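Local coordinates for protein SOSEKI 4 (Arabidopsis thaliana, PDB 6RSN) that polymerises through its DIX-like domain into filaments needed for polar localization, influencing cell division orientation relative to body axes and promoting auxin signaling, at residues Asp76-Val81 against Tyr86-Ser91. The protein carries 1 engineered substitution. Residues are numbered along the deposited sequence; the frame is centred on the assembly and turned at random.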
loop_
_atom_site.group_PDB
_atom_site.type_symbol
_atom_site.label_atom_id
_atom_site.label_comp_id
_atom_site.label_asym_id
_atom_site.label_seq_id
_atom_site.Cartn_x
_atom_site.Cartn_y
_atom_site.Cartn_z
ATOM N N ASP A 76 -7.009 2.328 8.574
ATOM C CA ASP A 76 -7.510 3.252 7.571
ATOM C C ASP A 76 -7.985 2.555 6.292
ATOM O O ASP A 76 -7.427 1.550 5.826
ATOM C CB ASP A 76 -6.509 4.339 7.176
ATOM C CG ASP A 76 -6.207 5.357 8.258
ATOM O OD1 ASP A 76 -6.992 5.417 9.262
ATOM O OD2 ASP A 76 -5.235 6.134 8.077
ATOM N N PHE A 77 -9.023 3.151 5.701
ATOM C CA PHE A 77 -9.570 2.773 4.407
ATOM C C PHE A 77 -8.660 3.368 3.347
ATOM O O PHE A 77 -8.094 4.467 3.515
ATOM C CB PHE A 77 -10.951 3.444 4.286
ATOM C CG PHE A 77 -11.787 3.142 3.064
ATOM C CD1 PHE A 77 -12.664 2.069 3.051
ATOM C CD2 PHE A 77 -11.687 3.917 1.914
ATOM C CE1 PHE A 77 -13.474 1.786 1.953
ATOM C CE2 PHE A 77 -12.518 3.642 0.827
ATOM C CZ PHE A 77 -13.386 2.577 0.832
ATOM N N ILE A 78 -8.490 2.606 2.261
ATOM C CA ILE A 78 -7.632 3.049 1.185
ATOM C C ILE A 78 -8.481 3.410 -0.026
ATOM O O ILE A 78 -9.256 2.597 -0.506
ATOM C CB ILE A 78 -6.623 1.952 0.791
ATOM C CG1 ILE A 78 -5.701 1.599 1.970
ATOM C CG2 ILE A 78 -5.811 2.458 -0.388
ATOM C CD1 ILE A 78 -4.703 0.457 1.669
ATOM N N PHE A 79 -8.352 4.652 -0.507
ATOM C CA PHE A 79 -9.038 5.020 -1.733
ATOM C C PHE A 79 -8.200 4.680 -2.972
ATOM O O PHE A 79 -6.983 4.897 -2.992
ATOM C CB PHE A 79 -9.343 6.512 -1.676
ATOM C CG PHE A 79 -10.232 6.901 -0.527
ATOM C CD1 PHE A 79 -11.605 6.720 -0.611
ATOM C CD2 PHE A 79 -9.709 7.370 0.652
ATOM C CE1 PHE A 79 -12.407 7.109 0.447
ATOM C CE2 PHE A 79 -10.502 7.750 1.720
ATOM C CZ PHE A 79 -11.883 7.653 1.602
ATOM N N PRO A 80 -8.842 4.235 -4.079
ATOM C CA PRO A 80 -8.141 3.966 -5.340
ATOM C C PRO A 80 -7.774 5.243 -6.097
ATOM O O PRO A 80 -8.341 6.314 -5.852
ATOM C CB PRO A 80 -9.209 3.226 -6.160
ATOM C CG PRO A 80 -10.496 3.859 -5.685
ATOM C CD PRO A 80 -10.290 4.008 -4.188
ATOM N N VAL A 81 -6.829 5.095 -7.034
ATOM C CA VAL A 81 -6.443 6.158 -7.951
ATOM C C VAL A 81 -6.684 5.661 -9.379
ATOM O O VAL A 81 -6.312 4.532 -9.718
ATOM C CB VAL A 81 -4.984 6.607 -7.699
ATOM C CG1 VAL A 81 -3.941 5.709 -8.365
ATOM C CG2 VAL A 81 -4.753 8.071 -8.032
ATOM N N TYR A 86 -4.974 0.676 -7.187
ATOM C CA TYR A 86 -4.441 0.888 -5.847
ATOM C C TYR A 86 -2.927 0.913 -5.948
ATOM O O TYR A 86 -2.320 -0.062 -6.416
ATOM C CB TYR A 86 -4.853 -0.184 -4.833
ATOM C CG TYR A 86 -6.327 -0.196 -4.515
ATOM C CD1 TYR A 86 -6.884 0.775 -3.697
ATOM C CD2 TYR A 86 -7.144 -1.194 -5.021
ATOM C CE1 TYR A 86 -8.229 0.777 -3.376
ATOM C CE2 TYR A 86 -8.503 -1.206 -4.733
ATOM C CZ TYR A 86 -9.033 -0.237 -3.890
ATOM O OH TYR A 86 -10.369 -0.232 -3.608
ATOM N N VAL A 87 -2.349 2.060 -5.520
ATOM C CA VAL A 87 -0.899 2.243 -5.605
ATOM C C VAL A 87 -0.459 2.760 -4.252
ATOM O O VAL A 87 -0.941 3.813 -3.821
ATOM C CB VAL A 87 -0.449 3.247 -6.702
ATOM C CG1 VAL A 87 1.050 3.450 -6.660
ATOM C CG2 VAL A 87 -0.880 2.855 -8.120
ATOM N N LEU A 88 0.472 2.022 -3.637
ATOM C CA LEU A 88 0.941 2.396 -2.315
ATOM C C LEU A 88 2.439 2.642 -2.404
ATOM O O LEU A 88 3.129 2.155 -3.304
ATOM C CB LEU A 88 0.743 1.210 -1.363
ATOM C CG LEU A 88 -0.670 0.619 -1.239
ATOM C CD1 LEU A 88 -0.711 -0.467 -0.191
ATOM C CD2 LEU A 88 -1.759 1.639 -0.968
ATOM N N LYS A 89 2.955 3.266 -1.330
ATOM C CA LYS A 89 4.387 3.425 -1.139
ATOM C C LYS A 89 4.656 3.042 0.308
ATOM O O LYS A 89 3.970 3.442 1.220
ATOM C CB LYS A 89 4.848 4.843 -1.425
ATOM C CG LYS A 89 6.344 5.114 -1.247
ATOM C CD LYS A 89 6.501 6.621 -1.367
ATOM C CE LYS A 89 7.858 7.129 -1.723
ATOM N NZ LYS A 89 7.955 8.534 -1.226
ATOM N N GLY A 90 5.600 2.101 0.499
ATOM C CA GLY A 90 6.153 1.886 1.842
ATOM C C GLY A 90 7.485 2.584 1.953
ATOM O O GLY A 90 8.411 2.273 1.203
ATOM N N SER A 91 7.577 3.462 2.961
ATOM C CA SER A 91 8.780 4.279 3.123
ATOM C C SER A 91 9.549 3.654 4.276
ATOM O O SER A 91 8.981 3.493 5.355
ATOM C CB SER A 91 8.355 5.690 3.465
ATOM O OG SER A 91 7.770 6.300 2.317
HETATM O O HOH W 1 -11.114 0.944 -1.341
HETATM O O HOH W 2 -4.121 4.363 -4.398
#
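The Y86 ring lies across the backbone of I78-P80, and Y86 buries more surface here than any other residue. Its CG is anti to its own carbonyl carbon (chi1 -67°), which carries the ring across that chain. P80 covers one face of the ring. P80 CB sits 4.2 Å from the ring centroid and 26° off the normal, a CH-pi contact. The pyrrolidine ring and the phenol extend in the same direction, next to each other. At the ring edge, near its plane, I78 O approaches Y86 CE1 at 3.6 Å.

The same carbonyl is tied to the phenol through a water. The water donates to I78 O at 2.6 Å and lies 2.7 Å from Y86 OH. Q84, in the loop between the segments, also hydrogen-bonds Y86 OH through NE2. The hydroxyl is thus held from two sources, which should limit ring movement.

I78 points toward strand 86-92. Its CG2 branch meets Y86 CD1 at 3.9 Å. Its CD1 touches L88 CD2 at 4.1 Å, with the two side chains crossing at about a right angle. I78 thus touches two residues of the strand, Y86 and L88. V81 CG1 touches V87 CG2 at 4.2 Å, though V81 is poorly ordered. A second water accepts from V87 N and lies 3.2 Å from F79 O, to which it may donate, so it probably links the two backbones where they do not pair directly.

This is packing inside the ubiquitin-like fold of the DIX-like domain. Strand 86-92 is central in the mixed sheet. It runs parallel to strand 5-13 and antiparallel to strand 55-63. I78 makes its backbone hydrogen bonding instead with L34, so 77-78 pairs with 34-35 in a small separate sheet, and Y86, I78 and L88 join that sheet to the main one.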